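Local coordinates for protein hydrolase, haloacid dehalogenase-like family (Chlorobaculum tepidum, PDB 2HCF) that probably works as a hydrolase of the haloacid dehalogenase-like family and binds magnesium at its presumed active site, at residues S193-T198 with P211-N217; G47-A52 with A143-R149. One frame throughout, in Å; residues are numbered along the deposited sequence.

Contact 1: S193-T198 with P211-N217; sequences SIAVAT and PGTLFKN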
# COMPACT_ATOMS: atom_id res chain seq x y z
N SER A 193 -12.74 -7.09 3.45
CA SER A 193 -11.80 -6.87 2.37
C SER A 193 -12.58 -6.51 1.12
O SER A 193 -13.59 -7.14 0.81
CB SER A 193 -10.91 -8.08 2.12
OG SER A 193 -11.67 -9.22 1.87
N ILE A 194 -12.14 -5.44 0.46
CA ILE A 194 -12.63 -5.11 -0.87
C ILE A 194 -11.43 -5.18 -1.81
O ILE A 194 -10.47 -4.43 -1.65
CB ILE A 194 -13.28 -3.70 -0.94
CG1 ILE A 194 -14.56 -3.61 -0.10
CG2 ILE A 194 -13.57 -3.31 -2.39
CD1 ILE A 194 -14.95 -2.12 0.17
N ALA A 195 -11.47 -6.08 -2.77
CA ALA A 195 -10.39 -6.25 -3.74
C ALA A 195 -10.82 -5.55 -5.01
O ALA A 195 -12.02 -5.57 -5.35
CB ALA A 195 -10.14 -7.69 -4.00
N VAL A 196 -9.85 -4.94 -5.70
CA VAL A 196 -10.09 -4.27 -6.96
C VAL A 196 -9.08 -4.79 -7.98
O VAL A 196 -7.88 -4.86 -7.70
CB VAL A 196 -10.06 -2.72 -6.76
CG1 VAL A 196 -8.75 -2.27 -6.22
CG2 VAL A 196 -10.43 -2.01 -8.05
N ALA A 197 -9.56 -5.21 -9.15
CA ALA A 197 -8.73 -5.94 -10.12
C ALA A 197 -8.06 -4.98 -11.10
O ALA A 197 -8.05 -5.21 -12.32
CB ALA A 197 -9.56 -7.00 -10.85
N THR A 198 -7.50 -3.91 -10.54
CA THR A 198 -6.80 -2.88 -11.32
C THR A 198 -5.27 -3.03 -11.25
O THR A 198 -4.53 -2.17 -11.71
CB THR A 198 -7.21 -1.47 -10.87
OG1 THR A 198 -7.20 -1.38 -9.45
CG2 THR A 198 -8.58 -1.14 -11.36
N PRO A 211 -12.26 -12.59 -1.30
CA PRO A 211 -12.44 -11.24 -0.81
C PRO A 211 -13.90 -11.04 -0.47
O PRO A 211 -14.76 -11.68 -1.04
CB PRO A 211 -12.05 -10.39 -2.02
CG PRO A 211 -12.37 -11.28 -3.20
CD PRO A 211 -11.95 -12.62 -2.74
N GLY A 212 -14.20 -10.13 0.46
CA GLY A 212 -15.58 -9.89 0.83
C GLY A 212 -16.35 -9.29 -0.31
O GLY A 212 -17.51 -9.60 -0.52
N THR A 213 -15.70 -8.38 -1.04
CA THR A 213 -16.26 -7.83 -2.26
C THR A 213 -15.14 -7.72 -3.26
O THR A 213 -13.97 -7.59 -2.86
CB THR A 213 -16.85 -6.45 -1.94
OG1 THR A 213 -17.84 -6.62 -0.92
CG2 THR A 213 -17.49 -5.78 -3.16
N LEU A 214 -15.51 -7.77 -4.55
CA LEU A 214 -14.58 -7.68 -5.68
C LEU A 214 -15.10 -6.77 -6.80
O LEU A 214 -16.17 -7.00 -7.41
CB LEU A 214 -14.29 -9.08 -6.20
CG LEU A 214 -13.30 -9.17 -7.37
CD1 LEU A 214 -11.97 -8.52 -7.13
CD2 LEU A 214 -13.10 -10.63 -7.71
N PHE A 215 -14.34 -5.72 -7.05
CA PHE A 215 -14.60 -4.75 -8.09
C PHE A 215 -13.66 -4.91 -9.27
O PHE A 215 -12.52 -5.26 -9.10
CB PHE A 215 -14.40 -3.33 -7.55
CG PHE A 215 -15.56 -2.81 -6.76
CD1 PHE A 215 -15.69 -3.11 -5.41
CD2 PHE A 215 -16.50 -1.98 -7.34
CE1 PHE A 215 -16.77 -2.63 -4.67
CE2 PHE A 215 -17.58 -1.50 -6.62
CZ PHE A 215 -17.72 -1.82 -5.28
N LYS A 216 -14.13 -4.56 -10.46
CA LYS A 216 -13.26 -4.45 -11.61
C LYS A 216 -12.43 -3.21 -11.49
O LYS A 216 -11.22 -3.21 -11.73
CB LYS A 216 -14.10 -4.45 -12.89
CG LYS A 216 -13.30 -4.51 -14.22
CD LYS A 216 -12.43 -5.78 -14.31
CE LYS A 216 -12.10 -6.17 -15.75
NZ LYS A 216 -11.83 -4.96 -16.59
N ASN A 217 -13.10 -2.12 -11.12
CA ASN A 217 -12.45 -0.84 -10.95
C ASN A 217 -13.37 0.05 -10.11
O ASN A 217 -14.43 -0.40 -9.70
CB ASN A 217 -12.16 -0.23 -12.32
CG ASN A 217 -13.41 -0.11 -13.18
OD1 ASN A 217 -14.39 0.50 -12.78
ND2 ASN A 217 -13.37 -0.70 -14.37
O HOH W 1 -16.19 -6.59 1.56
O HOH W 2 -9.56 -3.49 -14.05

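Contact 2: G47-A52 with A143-R149; sequences GKMDGA and ADDALDR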
# COMPACT_ATOMS: atom_id res chain seq x y z
N GLY A 47 2.07 -6.17 -4.04
CA GLY A 47 1.55 -6.48 -2.73
C GLY A 47 2.58 -6.78 -1.66
O GLY A 47 2.22 -7.02 -0.52
N LYS A 48 3.86 -6.75 -2.01
CA LYS A 48 4.92 -7.08 -1.07
C LYS A 48 5.48 -5.82 -0.37
O LYS A 48 5.30 -4.69 -0.83
CB LYS A 48 6.00 -7.92 -1.77
CG LYS A 48 5.46 -9.33 -2.14
CD LYS A 48 6.34 -10.02 -3.16
N MSE A 49 6.12 -6.03 0.77
CA MSE A 49 6.64 -4.93 1.59
C MSE A 49 7.98 -4.47 1.00
O MSE A 49 8.78 -5.30 0.64
CB MSE A 49 6.82 -5.42 3.01
CG MSE A 49 5.57 -5.97 3.69
SE MSE A 49 4.28 -4.55 4.00
CE MSE A 49 5.20 -3.39 4.73
N ASP A 50 8.25 -3.16 0.92
CA ASP A 50 9.53 -2.68 0.38
C ASP A 50 10.75 -3.36 1.08
O ASP A 50 11.73 -3.72 0.43
CB ASP A 50 9.64 -1.16 0.51
CG ASP A 50 8.96 -0.42 -0.59
OD1 ASP A 50 8.49 -1.06 -1.55
OD2 ASP A 50 8.86 0.84 -0.49
N GLY A 51 10.65 -3.60 2.39
CA GLY A 51 11.76 -4.18 3.12
C GLY A 51 11.97 -5.62 2.74
O GLY A 51 13.10 -6.07 2.62
N ALA A 52 10.88 -6.32 2.51
CA ALA A 52 10.94 -7.73 2.14
C ALA A 52 11.50 -7.87 0.71
O ALA A 52 12.22 -8.83 0.40
CB ALA A 52 9.57 -8.33 2.25
N ALA A 143 5.79 0.22 5.26
CA ALA A 143 6.96 -0.69 5.29
C ALA A 143 7.98 -0.31 6.36
O ALA A 143 8.85 -1.10 6.72
CB ALA A 143 7.63 -0.81 3.94
N ASP A 144 7.90 0.91 6.87
CA ASP A 144 8.71 1.26 8.04
C ASP A 144 8.36 0.43 9.26
O ASP A 144 9.17 0.28 10.18
CB ASP A 144 8.57 2.73 8.34
CG ASP A 144 8.58 3.57 7.09
OD1 ASP A 144 7.55 3.58 6.42
OD2 ASP A 144 9.61 4.21 6.76
N ASP A 145 7.16 -0.13 9.27
CA ASP A 145 6.61 -0.78 10.47
C ASP A 145 6.80 -2.28 10.54
O ASP A 145 6.73 -2.85 11.63
CB ASP A 145 5.12 -0.46 10.56
CG ASP A 145 4.84 1.03 10.68
OD1 ASP A 145 5.54 1.69 11.47
OD2 ASP A 145 3.93 1.55 10.00
N ALA A 146 6.99 -2.92 9.40
CA ALA A 146 7.17 -4.37 9.36
C ALA A 146 7.65 -4.88 8.01
O ALA A 146 7.46 -4.25 6.99
CB ALA A 146 5.86 -5.06 9.70
N LEU A 147 8.23 -6.09 8.03
CA LEU A 147 8.60 -6.79 6.81
C LEU A 147 7.44 -7.66 6.32
O LEU A 147 7.38 -7.99 5.15
CB LEU A 147 9.84 -7.68 7.05
CG LEU A 147 11.16 -7.01 7.45
CD1 LEU A 147 12.18 -8.07 7.87
CD2 LEU A 147 11.75 -6.15 6.35
N ASP A 148 6.52 -8.01 7.23
CA ASP A 148 5.38 -8.88 6.93
C ASP A 148 4.08 -8.07 6.92
O ASP A 148 3.74 -7.43 7.94
CB ASP A 148 5.29 -9.95 7.99
CG ASP A 148 4.08 -10.86 7.82
OD1 ASP A 148 3.30 -10.66 6.87
OD2 ASP A 148 3.94 -11.79 8.65
N ARG A 149 3.37 -8.12 5.79
CA ARG A 149 2.17 -7.27 5.57
C ARG A 149 1.12 -7.56 6.64
O ARG A 149 0.31 -6.72 7.00
CB ARG A 149 1.54 -7.46 4.17
CG ARG A 149 0.61 -6.30 3.78
CD ARG A 149 -0.16 -6.50 2.49
NE ARG A 149 -0.83 -5.25 2.21
CZ ARG A 149 -0.39 -4.36 1.36
NH1 ARG A 149 0.69 -4.61 0.63
NH2 ARG A 149 -1.05 -3.22 1.20
O HOH W 3 9.33 -3.57 5.07

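Contact 1: S193-T198 with P211-N217
Ile194, Ala195 and Val196 pair in parallel with Thr213, Leu214 and Phe215, the last step of a beta-alpha-beta unit in the Rossmann-like core of a haloacid dehalogenase fold. Four backbone hydrogen bonds knit the strands. The two that straddle the middle are nearly linear: Ala195 N gives to Thr213 O at 2.9 Å, with an N-H...O angle of 171°, and Phe215 N gives to Ala195 O at the same length. Ala195 O also receives the CA-H of Leu214. Where the pairing starts, Ser193 OG accepts Gly212 N at 3.0 Å, beside the hydrogen bond from Thr213 N to Ser193 O.

On the face carrying Ile194, Val196 and Phe215, the branch methyl of isoleucine does the touching: Ile194 CG2 meets Phe215 CD1 at 3.7 Å, approaching the ring obliquely. Ala195 O lies at the edge of the same ring, near its plane. On the other face Leu214 CG stands anti to the backbone N (chi1 -179°), and the turn beyond it brings CD1 back over the neighbouring strand, 3.7 Å from Ala195 CB. Pro211 CB, in the loop before strand 213-215, touches Ala195 CB as well.

Helix 221-229 lies over the first face, with Val224 and Ser227 against Phe215 and Ile228 against Ile194. The opposite face meets Ile183 of helix 180-187 and Leu206 of the connecting helix 203-207. The C-terminal end of strand 192-196 lies near the metal site: the Val196 side chain is about 5 Å from that of Asp178, a magnesium ligand, and about 8 Å from the ion. Here Thr198 OG1 is hydrogen-bonded to Gly13 O, while Thr198 CG2 rests 3.4 Å from Lys216 O. A water donates to both Ala197 O and Lys216 O where the strands part.

Contact 2: G47-A52 with A143-R149
The guanidinium of Arg149 meets Gly47 O at its edge: NH1 donates to that oxygen at 3.1 Å, and the oxygen is tilted somewhat out of the guanidinium plane. The bond is bent, with an N-H...O angle of 140°, and the donor stands well above the carbonyl plane. NH2, on the other branch, salt-bridges the magnesium ligand Asp10 and also Asp182.

Selenomethionine Met49 crosses the arginine stem at about a right angle, its SE 3.8 Å from Arg149 CA. Bends at chi2 (-67°) and chi3 (-50°) curl the Met49 chain and bring CE to 3.3 Å from Ala146 O and tightly against Ala143 CA, while CG sits 3.1 Å from Leu147 O. Leu147 CD2 lies against the backbone of Gly51, 3.7 Å from its C, where no side chain intervenes. A water donates to Ala146 O and accepts a weak bond from Gly51 N.

Helix 50-59 probably belongs to the cap of this family, in which case the contact joins cap to core beside the metal site. Replacing Arg149 by an alanine would probably leave Asp10 and Asp182 without the guanidinium they share and Gly47 O without this donor. Its pairing with Asp10 is consistent with Arg149 being the motif III lysine or arginine of haloacid dehalogenase enzymes, and its positive charge would probably offset some of the carboxylate charge gathered there.

Contact 1 lies toward the outer edge of the parallel sheet, its centre about 15 Å from that of the chain; the centre of contact 2 is nearer, about 9 Å, where a loop of the core meets the start of helix 50-59. Their centres are about 22 Å apart, yet helix 180-187 touches both, through Ile183 in one and His181 and Cys185 in the other. Both are partly buried. Contact 1 relies on regular backbone hydrogen bonds within the sheet, with mostly apolar side chains on its two faces; contact 2 on irregular loops, a folded selenomethionine and one arginine. Both reach toward the magnesium site, contact 1 through Val196 beside Asp178, contact 2 through Arg149 on Asp10 and through Gly47.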